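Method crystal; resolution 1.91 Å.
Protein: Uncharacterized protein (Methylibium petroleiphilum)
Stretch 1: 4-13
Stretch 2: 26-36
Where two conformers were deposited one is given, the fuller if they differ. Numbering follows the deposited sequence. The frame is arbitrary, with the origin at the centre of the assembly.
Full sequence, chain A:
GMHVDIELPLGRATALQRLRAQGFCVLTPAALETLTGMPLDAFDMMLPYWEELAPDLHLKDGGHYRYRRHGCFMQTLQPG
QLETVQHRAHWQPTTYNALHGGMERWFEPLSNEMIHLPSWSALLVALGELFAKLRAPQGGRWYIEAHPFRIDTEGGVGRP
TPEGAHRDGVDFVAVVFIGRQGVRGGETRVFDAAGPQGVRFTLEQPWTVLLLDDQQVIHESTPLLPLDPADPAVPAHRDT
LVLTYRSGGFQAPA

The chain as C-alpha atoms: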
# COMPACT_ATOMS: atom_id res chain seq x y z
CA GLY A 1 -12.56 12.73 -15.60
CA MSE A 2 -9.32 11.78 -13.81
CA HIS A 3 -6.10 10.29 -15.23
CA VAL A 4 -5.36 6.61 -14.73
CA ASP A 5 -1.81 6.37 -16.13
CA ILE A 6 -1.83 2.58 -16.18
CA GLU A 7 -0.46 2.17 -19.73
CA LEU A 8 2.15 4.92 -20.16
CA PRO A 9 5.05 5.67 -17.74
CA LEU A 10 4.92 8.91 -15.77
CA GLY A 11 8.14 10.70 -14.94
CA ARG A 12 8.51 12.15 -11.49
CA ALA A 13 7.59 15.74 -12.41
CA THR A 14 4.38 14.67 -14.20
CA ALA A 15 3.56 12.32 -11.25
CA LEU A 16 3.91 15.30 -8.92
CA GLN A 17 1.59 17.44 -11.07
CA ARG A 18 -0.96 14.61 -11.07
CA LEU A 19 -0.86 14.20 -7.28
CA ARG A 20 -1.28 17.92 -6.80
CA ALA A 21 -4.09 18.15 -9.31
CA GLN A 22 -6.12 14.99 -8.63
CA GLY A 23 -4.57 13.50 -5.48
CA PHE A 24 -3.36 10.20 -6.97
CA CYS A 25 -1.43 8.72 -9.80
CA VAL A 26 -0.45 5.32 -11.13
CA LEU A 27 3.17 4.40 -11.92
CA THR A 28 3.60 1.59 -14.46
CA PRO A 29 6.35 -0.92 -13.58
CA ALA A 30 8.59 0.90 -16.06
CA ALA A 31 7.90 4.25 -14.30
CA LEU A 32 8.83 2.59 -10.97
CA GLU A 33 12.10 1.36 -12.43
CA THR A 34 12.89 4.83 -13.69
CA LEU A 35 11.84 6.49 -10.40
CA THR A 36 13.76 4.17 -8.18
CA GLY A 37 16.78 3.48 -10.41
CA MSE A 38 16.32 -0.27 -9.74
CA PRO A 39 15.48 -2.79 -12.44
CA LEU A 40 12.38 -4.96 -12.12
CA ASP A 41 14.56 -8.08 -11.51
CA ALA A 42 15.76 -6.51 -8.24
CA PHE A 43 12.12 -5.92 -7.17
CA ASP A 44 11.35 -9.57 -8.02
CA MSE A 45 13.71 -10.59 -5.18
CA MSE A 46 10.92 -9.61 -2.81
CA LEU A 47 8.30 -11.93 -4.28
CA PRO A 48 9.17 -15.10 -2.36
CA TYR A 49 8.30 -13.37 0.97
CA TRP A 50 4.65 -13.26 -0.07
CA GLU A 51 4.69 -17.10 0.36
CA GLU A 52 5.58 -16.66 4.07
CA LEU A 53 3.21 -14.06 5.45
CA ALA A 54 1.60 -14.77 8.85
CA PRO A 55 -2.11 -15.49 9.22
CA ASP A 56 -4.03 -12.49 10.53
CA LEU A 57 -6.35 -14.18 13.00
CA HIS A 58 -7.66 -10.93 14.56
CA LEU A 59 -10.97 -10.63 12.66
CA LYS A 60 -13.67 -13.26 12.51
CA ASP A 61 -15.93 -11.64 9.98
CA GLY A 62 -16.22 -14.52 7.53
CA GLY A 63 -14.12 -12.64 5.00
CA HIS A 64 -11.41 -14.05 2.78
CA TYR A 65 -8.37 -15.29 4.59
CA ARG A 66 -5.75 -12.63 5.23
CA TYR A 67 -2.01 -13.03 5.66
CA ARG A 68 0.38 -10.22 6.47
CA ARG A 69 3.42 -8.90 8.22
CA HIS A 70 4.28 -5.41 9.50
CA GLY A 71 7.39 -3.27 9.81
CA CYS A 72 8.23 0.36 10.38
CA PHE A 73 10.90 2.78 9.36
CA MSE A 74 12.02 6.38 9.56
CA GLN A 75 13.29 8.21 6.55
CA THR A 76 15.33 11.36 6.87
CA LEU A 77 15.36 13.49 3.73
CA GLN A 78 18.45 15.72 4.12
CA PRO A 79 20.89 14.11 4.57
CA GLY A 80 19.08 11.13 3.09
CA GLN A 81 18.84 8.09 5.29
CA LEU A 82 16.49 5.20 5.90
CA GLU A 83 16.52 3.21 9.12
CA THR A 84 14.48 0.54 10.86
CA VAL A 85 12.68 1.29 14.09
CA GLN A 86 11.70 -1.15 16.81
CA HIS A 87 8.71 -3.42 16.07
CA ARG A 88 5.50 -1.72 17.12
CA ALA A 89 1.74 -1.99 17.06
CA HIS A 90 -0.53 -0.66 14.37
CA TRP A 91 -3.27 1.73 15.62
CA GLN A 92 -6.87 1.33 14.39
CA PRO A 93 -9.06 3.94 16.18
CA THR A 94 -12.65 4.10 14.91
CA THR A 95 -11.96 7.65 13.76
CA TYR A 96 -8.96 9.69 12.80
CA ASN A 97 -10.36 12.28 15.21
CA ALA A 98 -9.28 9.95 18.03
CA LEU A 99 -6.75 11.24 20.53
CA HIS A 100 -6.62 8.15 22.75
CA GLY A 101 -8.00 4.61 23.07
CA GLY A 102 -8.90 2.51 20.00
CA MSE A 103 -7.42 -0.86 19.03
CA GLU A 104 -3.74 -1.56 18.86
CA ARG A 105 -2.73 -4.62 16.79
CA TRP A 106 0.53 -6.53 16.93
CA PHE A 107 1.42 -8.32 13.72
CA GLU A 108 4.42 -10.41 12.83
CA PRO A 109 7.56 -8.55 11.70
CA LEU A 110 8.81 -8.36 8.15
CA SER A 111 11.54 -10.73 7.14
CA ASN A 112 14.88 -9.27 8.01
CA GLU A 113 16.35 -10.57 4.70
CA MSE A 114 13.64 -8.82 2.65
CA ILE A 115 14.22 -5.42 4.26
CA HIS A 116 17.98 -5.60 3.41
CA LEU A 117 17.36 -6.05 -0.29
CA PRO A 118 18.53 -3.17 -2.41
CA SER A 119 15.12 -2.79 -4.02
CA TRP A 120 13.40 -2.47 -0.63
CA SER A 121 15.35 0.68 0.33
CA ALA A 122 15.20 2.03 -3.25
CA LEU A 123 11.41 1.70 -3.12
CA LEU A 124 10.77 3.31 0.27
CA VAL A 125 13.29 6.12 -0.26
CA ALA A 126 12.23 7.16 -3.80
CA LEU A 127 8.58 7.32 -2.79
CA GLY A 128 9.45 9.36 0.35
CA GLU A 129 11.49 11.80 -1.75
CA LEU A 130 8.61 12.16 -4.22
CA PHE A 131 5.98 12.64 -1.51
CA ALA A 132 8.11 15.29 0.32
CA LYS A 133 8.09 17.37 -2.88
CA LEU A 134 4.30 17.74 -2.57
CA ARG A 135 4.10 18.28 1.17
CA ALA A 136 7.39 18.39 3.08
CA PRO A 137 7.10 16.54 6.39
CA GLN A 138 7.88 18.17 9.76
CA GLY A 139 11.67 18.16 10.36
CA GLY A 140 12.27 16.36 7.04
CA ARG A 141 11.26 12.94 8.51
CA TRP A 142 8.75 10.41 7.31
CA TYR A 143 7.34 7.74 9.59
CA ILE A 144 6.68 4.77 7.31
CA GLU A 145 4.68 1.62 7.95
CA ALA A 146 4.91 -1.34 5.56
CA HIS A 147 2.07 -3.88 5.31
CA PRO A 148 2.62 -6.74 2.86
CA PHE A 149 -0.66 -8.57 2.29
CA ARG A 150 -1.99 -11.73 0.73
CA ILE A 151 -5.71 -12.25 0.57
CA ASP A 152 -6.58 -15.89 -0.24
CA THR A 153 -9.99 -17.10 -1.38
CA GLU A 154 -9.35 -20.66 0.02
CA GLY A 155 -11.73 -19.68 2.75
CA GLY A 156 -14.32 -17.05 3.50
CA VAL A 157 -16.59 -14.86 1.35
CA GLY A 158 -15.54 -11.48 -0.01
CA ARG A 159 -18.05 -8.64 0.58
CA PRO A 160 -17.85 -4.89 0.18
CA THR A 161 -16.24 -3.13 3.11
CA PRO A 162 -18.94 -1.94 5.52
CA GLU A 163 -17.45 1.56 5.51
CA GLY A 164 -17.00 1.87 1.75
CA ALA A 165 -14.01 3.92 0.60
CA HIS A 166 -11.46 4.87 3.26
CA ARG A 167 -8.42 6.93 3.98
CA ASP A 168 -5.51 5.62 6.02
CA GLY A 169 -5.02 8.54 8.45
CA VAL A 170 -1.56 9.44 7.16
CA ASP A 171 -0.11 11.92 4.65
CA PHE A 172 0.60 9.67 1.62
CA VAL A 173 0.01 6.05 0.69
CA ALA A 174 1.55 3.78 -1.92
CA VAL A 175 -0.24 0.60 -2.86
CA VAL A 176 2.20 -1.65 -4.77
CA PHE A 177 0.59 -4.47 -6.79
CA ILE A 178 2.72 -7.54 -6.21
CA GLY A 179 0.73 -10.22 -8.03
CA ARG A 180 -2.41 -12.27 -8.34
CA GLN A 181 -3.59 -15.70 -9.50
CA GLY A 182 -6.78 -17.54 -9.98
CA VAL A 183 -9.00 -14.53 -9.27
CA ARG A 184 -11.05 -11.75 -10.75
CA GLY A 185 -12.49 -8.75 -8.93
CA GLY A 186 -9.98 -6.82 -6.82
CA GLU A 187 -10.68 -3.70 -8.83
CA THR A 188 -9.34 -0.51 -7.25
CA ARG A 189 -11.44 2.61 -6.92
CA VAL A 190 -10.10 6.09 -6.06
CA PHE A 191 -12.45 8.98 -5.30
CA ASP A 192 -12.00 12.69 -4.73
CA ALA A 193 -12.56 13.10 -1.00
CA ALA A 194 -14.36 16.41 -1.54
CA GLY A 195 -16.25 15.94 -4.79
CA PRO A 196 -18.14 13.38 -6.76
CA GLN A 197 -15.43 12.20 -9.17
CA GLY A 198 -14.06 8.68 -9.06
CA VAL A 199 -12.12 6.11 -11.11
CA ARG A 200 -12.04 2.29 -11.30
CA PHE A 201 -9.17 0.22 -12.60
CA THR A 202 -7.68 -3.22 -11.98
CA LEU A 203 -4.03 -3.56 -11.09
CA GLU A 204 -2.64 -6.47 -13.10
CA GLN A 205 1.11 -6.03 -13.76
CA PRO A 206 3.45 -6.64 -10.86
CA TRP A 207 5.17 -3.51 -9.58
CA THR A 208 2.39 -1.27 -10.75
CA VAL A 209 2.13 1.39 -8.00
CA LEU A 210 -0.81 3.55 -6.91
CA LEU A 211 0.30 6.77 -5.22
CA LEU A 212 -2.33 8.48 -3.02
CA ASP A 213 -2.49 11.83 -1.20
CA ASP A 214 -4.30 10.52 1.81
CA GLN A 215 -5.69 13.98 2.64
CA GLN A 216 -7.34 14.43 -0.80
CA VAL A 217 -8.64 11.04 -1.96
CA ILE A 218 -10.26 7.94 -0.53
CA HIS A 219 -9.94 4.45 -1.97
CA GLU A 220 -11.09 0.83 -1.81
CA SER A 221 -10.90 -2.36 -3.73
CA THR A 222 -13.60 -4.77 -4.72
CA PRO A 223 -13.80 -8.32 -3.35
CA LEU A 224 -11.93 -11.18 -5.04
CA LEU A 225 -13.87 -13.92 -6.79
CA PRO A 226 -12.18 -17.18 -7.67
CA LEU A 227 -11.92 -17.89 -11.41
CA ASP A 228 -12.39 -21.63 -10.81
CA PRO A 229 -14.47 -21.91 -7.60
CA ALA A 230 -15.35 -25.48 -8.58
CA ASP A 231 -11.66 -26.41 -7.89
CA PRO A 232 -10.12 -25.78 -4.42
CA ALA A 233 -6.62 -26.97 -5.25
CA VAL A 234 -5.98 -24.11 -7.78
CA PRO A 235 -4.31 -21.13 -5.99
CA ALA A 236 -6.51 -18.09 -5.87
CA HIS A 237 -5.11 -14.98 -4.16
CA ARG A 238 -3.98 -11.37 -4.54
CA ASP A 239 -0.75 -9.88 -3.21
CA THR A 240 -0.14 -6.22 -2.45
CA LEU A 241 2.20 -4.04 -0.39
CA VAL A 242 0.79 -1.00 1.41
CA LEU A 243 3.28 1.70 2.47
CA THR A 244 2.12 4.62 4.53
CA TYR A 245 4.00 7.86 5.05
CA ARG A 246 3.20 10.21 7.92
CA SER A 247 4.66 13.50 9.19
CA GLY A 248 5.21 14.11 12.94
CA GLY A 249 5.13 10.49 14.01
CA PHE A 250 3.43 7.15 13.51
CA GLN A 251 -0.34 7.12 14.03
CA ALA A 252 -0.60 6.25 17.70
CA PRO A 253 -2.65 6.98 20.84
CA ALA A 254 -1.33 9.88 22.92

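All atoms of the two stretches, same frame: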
# COMPACT_ATOMS: atom_id res chain seq x y z
N VAL A 4 -5.81 7.88 -15.22
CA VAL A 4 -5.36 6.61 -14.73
C VAL A 4 -4.22 6.23 -15.66
O VAL A 4 -4.47 5.73 -16.77
CB VAL A 4 -6.47 5.57 -14.82
CG1 VAL A 4 -5.96 4.19 -14.32
CG2 VAL A 4 -7.64 6.00 -13.99
N ASP A 5 -2.98 6.48 -15.23
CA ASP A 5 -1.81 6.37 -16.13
C ASP A 5 -1.26 4.96 -16.07
O ASP A 5 -0.10 4.74 -15.71
CB ASP A 5 -0.76 7.42 -15.76
CG ASP A 5 -1.29 8.84 -15.93
OD1 ASP A 5 -1.39 9.26 -17.09
OD2 ASP A 5 -1.70 9.50 -14.92
N ILE A 6 -2.11 3.99 -16.44
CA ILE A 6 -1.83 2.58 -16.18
C ILE A 6 -1.19 1.92 -17.40
O ILE A 6 -0.74 0.79 -17.31
CB ILE A 6 -3.08 1.84 -15.69
CG1 ILE A 6 -2.72 0.47 -15.09
CG2 ILE A 6 -4.11 1.72 -16.80
CD1 ILE A 6 -3.76 -0.02 -14.09
N GLU A 7 -1.08 2.66 -18.50
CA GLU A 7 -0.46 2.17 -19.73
C GLU A 7 0.89 2.85 -20.02
O GLU A 7 1.86 2.17 -20.38
CB GLU A 7 -1.42 2.38 -20.92
CG GLU A 7 -2.86 1.86 -20.68
CD GLU A 7 -3.62 1.54 -21.97
OE1 GLU A 7 -3.82 2.45 -22.80
OE2 GLU A 7 -4.03 0.37 -22.14
N LEU A 8 0.93 4.17 -19.87
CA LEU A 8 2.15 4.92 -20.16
C LEU A 8 2.89 5.34 -18.86
O LEU A 8 2.27 5.68 -17.85
CB LEU A 8 1.84 6.12 -21.05
CG LEU A 8 1.24 5.78 -22.43
CD1 LEU A 8 1.32 6.97 -23.36
CD2 LEU A 8 1.94 4.58 -23.05
N PRO A 9 4.24 5.30 -18.91
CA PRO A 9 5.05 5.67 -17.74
C PRO A 9 5.10 7.17 -17.44
O PRO A 9 5.36 7.99 -18.32
CB PRO A 9 6.43 5.13 -18.11
CG PRO A 9 6.50 5.26 -19.60
CD PRO A 9 5.07 5.10 -20.11
N LEU A 10 4.79 7.55 -16.21
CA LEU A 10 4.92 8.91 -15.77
C LEU A 10 6.33 9.13 -15.25
O LEU A 10 6.88 8.28 -14.52
CB LEU A 10 3.93 9.20 -14.63
CG LEU A 10 2.44 9.23 -14.96
CD1 LEU A 10 1.64 9.45 -13.66
CD2 LEU A 10 2.16 10.30 -16.02
N GLY A 11 6.91 10.28 -15.57
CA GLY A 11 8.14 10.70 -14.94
C GLY A 11 7.77 11.34 -13.64
O GLY A 11 6.61 11.69 -13.41
N ARG A 12 8.77 11.56 -12.80
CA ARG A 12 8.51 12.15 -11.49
C ARG A 12 7.79 13.49 -11.52
O ARG A 12 6.90 13.72 -10.75
CB ARG A 12 9.84 12.35 -10.81
CG ARG A 12 9.74 12.59 -9.39
CD ARG A 12 11.03 13.19 -9.03
NE ARG A 12 11.38 12.84 -7.70
CZ ARG A 12 11.96 13.67 -6.85
NH1 ARG A 12 12.21 14.92 -7.21
NH2 ARG A 12 12.26 13.23 -5.64
N ALA A 13 8.24 14.42 -12.37
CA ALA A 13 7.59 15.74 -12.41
C ALA A 13 6.11 15.63 -12.84
O ALA A 13 5.24 16.25 -12.22
CB ALA A 13 8.39 16.74 -13.31
N VAL A 26 -0.92 6.68 -10.96
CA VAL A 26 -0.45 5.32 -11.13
C VAL A 26 0.91 5.33 -11.82
O VAL A 26 1.04 5.96 -12.85
CB VAL A 26 -1.46 4.56 -11.99
CG1 VAL A 26 -0.97 3.08 -12.28
CG2 VAL A 26 -2.85 4.58 -11.30
N LEU A 27 1.89 4.62 -11.26
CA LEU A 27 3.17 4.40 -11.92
C LEU A 27 3.15 2.98 -12.52
O LEU A 27 2.94 1.99 -11.80
CB LEU A 27 4.34 4.49 -10.92
CG LEU A 27 4.43 5.76 -10.08
CD1 LEU A 27 5.63 5.63 -9.17
CD2 LEU A 27 4.58 7.03 -10.98
N THR A 28 3.41 2.89 -13.82
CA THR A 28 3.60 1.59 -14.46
C THR A 28 4.89 1.00 -13.88
O THR A 28 5.73 1.75 -13.33
CB THR A 28 3.75 1.73 -16.00
OG1 THR A 28 4.93 2.49 -16.31
CG2 THR A 28 2.52 2.42 -16.63
N PRO A 29 5.07 -0.33 -14.00
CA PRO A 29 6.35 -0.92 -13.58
C PRO A 29 7.57 -0.25 -14.21
O PRO A 29 8.59 -0.09 -13.55
CB PRO A 29 6.21 -2.38 -14.02
CG PRO A 29 4.72 -2.62 -14.13
CD PRO A 29 4.18 -1.33 -14.61
N ALA A 30 7.48 0.18 -15.46
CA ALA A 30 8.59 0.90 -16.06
C ALA A 30 8.83 2.26 -15.34
O ALA A 30 9.99 2.64 -15.09
CB ALA A 30 8.39 1.07 -17.61
N ALA A 31 7.76 2.98 -15.01
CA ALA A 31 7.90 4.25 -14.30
C ALA A 31 8.54 4.04 -12.92
O ALA A 31 9.36 4.86 -12.50
CB ALA A 31 6.55 4.99 -14.19
N LEU A 32 8.20 2.94 -12.24
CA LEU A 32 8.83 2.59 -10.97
C LEU A 32 10.31 2.31 -11.08
O LEU A 32 11.13 2.80 -10.28
CB LEU A 32 8.13 1.36 -10.33
CG LEU A 32 8.55 1.13 -8.86
CD1 LEU A 32 8.09 2.25 -7.92
CD2 LEU A 32 8.06 -0.20 -8.34
N GLU A 33 10.68 1.56 -12.10
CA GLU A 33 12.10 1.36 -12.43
C GLU A 33 12.86 2.66 -12.63
O GLU A 33 13.94 2.85 -12.10
CB GLU A 33 12.25 0.62 -13.75
CG GLU A 33 12.19 -0.81 -13.69
CD GLU A 33 12.72 -1.42 -14.98
OE1 GLU A 33 12.32 -0.95 -16.07
OE2 GLU A 33 13.55 -2.33 -14.90
N THR A 34 12.30 3.54 -13.44
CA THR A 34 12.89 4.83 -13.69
C THR A 34 12.95 5.66 -12.40
O THR A 34 13.99 6.23 -12.11
CB THR A 34 12.15 5.58 -14.82
OG1 THR A 34 12.22 4.78 -16.00
CG2 THR A 34 12.80 6.92 -15.11
N LEU A 35 11.87 5.69 -11.62
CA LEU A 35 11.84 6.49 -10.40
C LEU A 35 12.88 6.01 -9.42
O LEU A 35 13.56 6.82 -8.75
CB LEU A 35 10.48 6.43 -9.72
CG LEU A 35 10.29 7.37 -8.52
CD1 LEU A 35 10.22 8.86 -9.02
CD2 LEU A 35 9.09 6.97 -7.75
N THR A 36 12.96 4.70 -9.26
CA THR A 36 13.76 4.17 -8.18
C THR A 36 15.20 3.93 -8.59
O THR A 36 16.02 3.68 -7.76
CB THR A 36 13.18 2.85 -7.66
OG1 THR A 36 13.18 1.89 -8.73
CG2 THR A 36 11.74 3.04 -7.10
O HOH W 1 -2.57 8.15 -12.88
O HOH W 2 2.75 5.61 -15.08
O HOH W 3 9.28 7.50 -13.42

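Stretch 1, mostly loop, lies along the end of a strand and the helix that follows it in stretch 2, burying about 500 Å² in total; no direct hydrogen bond joins the two, and van der Waals packing and three bridging waters do the work. Val 26, on the strand, is buried and points its side chain toward stretch 1, which covers 95 Å² of it, the largest share of any residue here. With chi1 at t, its CG2 meets Val 4 CG1 at 4.4 Å and its CG1 meets Ile 6 CB at 4.2 Å, so a compact branched side chain serves two aliphatic neighbours at once. Its backbone is reached through water. Water 1 accepts from Val 26 N (2.9 Å) and from Asp 5 N (2.9 Å) and donates to Asp 5 OD2 (2.6 Å), so the carboxylate and its own backbone amide hold the water that serves the strand. Val 26 O and Asp 5 O, both acceptors, stand 3.3 Å apart without bonding. Water 2 lies close by, accepting from Leu 10 N (3.0 Å) and Thr 28 N (3.1 Å), with Val 26 O and Leu 8 O each 2.8 Å from its oxygen; Leu 10 CD1 also packs against Val 26 O at 3.6 Å. Leu 27 points its CA-to-CB bond away, but the end of its side chain returns, bringing CD2 to 4.3 Å from Leu 10 CB. Thr 28, the N-cap of the helix, uses its two branches differently. OG1 accepts from Ala 31 N at 3.2 Å, capping the first turn, and also touches Pro 9 CB at 3.5 Å; the methyl CG2 faces the loop backbone, 3.6 Å from Asp 5 O, 3.7 Å from Ile 6 O and 3.5 Å from Leu 8 O. Threonine thus supplies a cap and an apolar surface in one buried residue. In the first turn of the helix, buried Ala 31 points toward stretch 1, and its small side chain allows close approach: CB lies 3.9 Å from Pro 9 CB and 3.3 Å from Leu 10 O. Water 3 fastens the same place, donating to Ala 31 O and to Leu 10 O, each at 2.8 Å. Leu 35, with chi1 at t and chi2 at p, starts sideways but brings its end nearer; CD1 rests 3.8 Å from Arg 12 CG and lies at the edge of the guanidinium, near its plane.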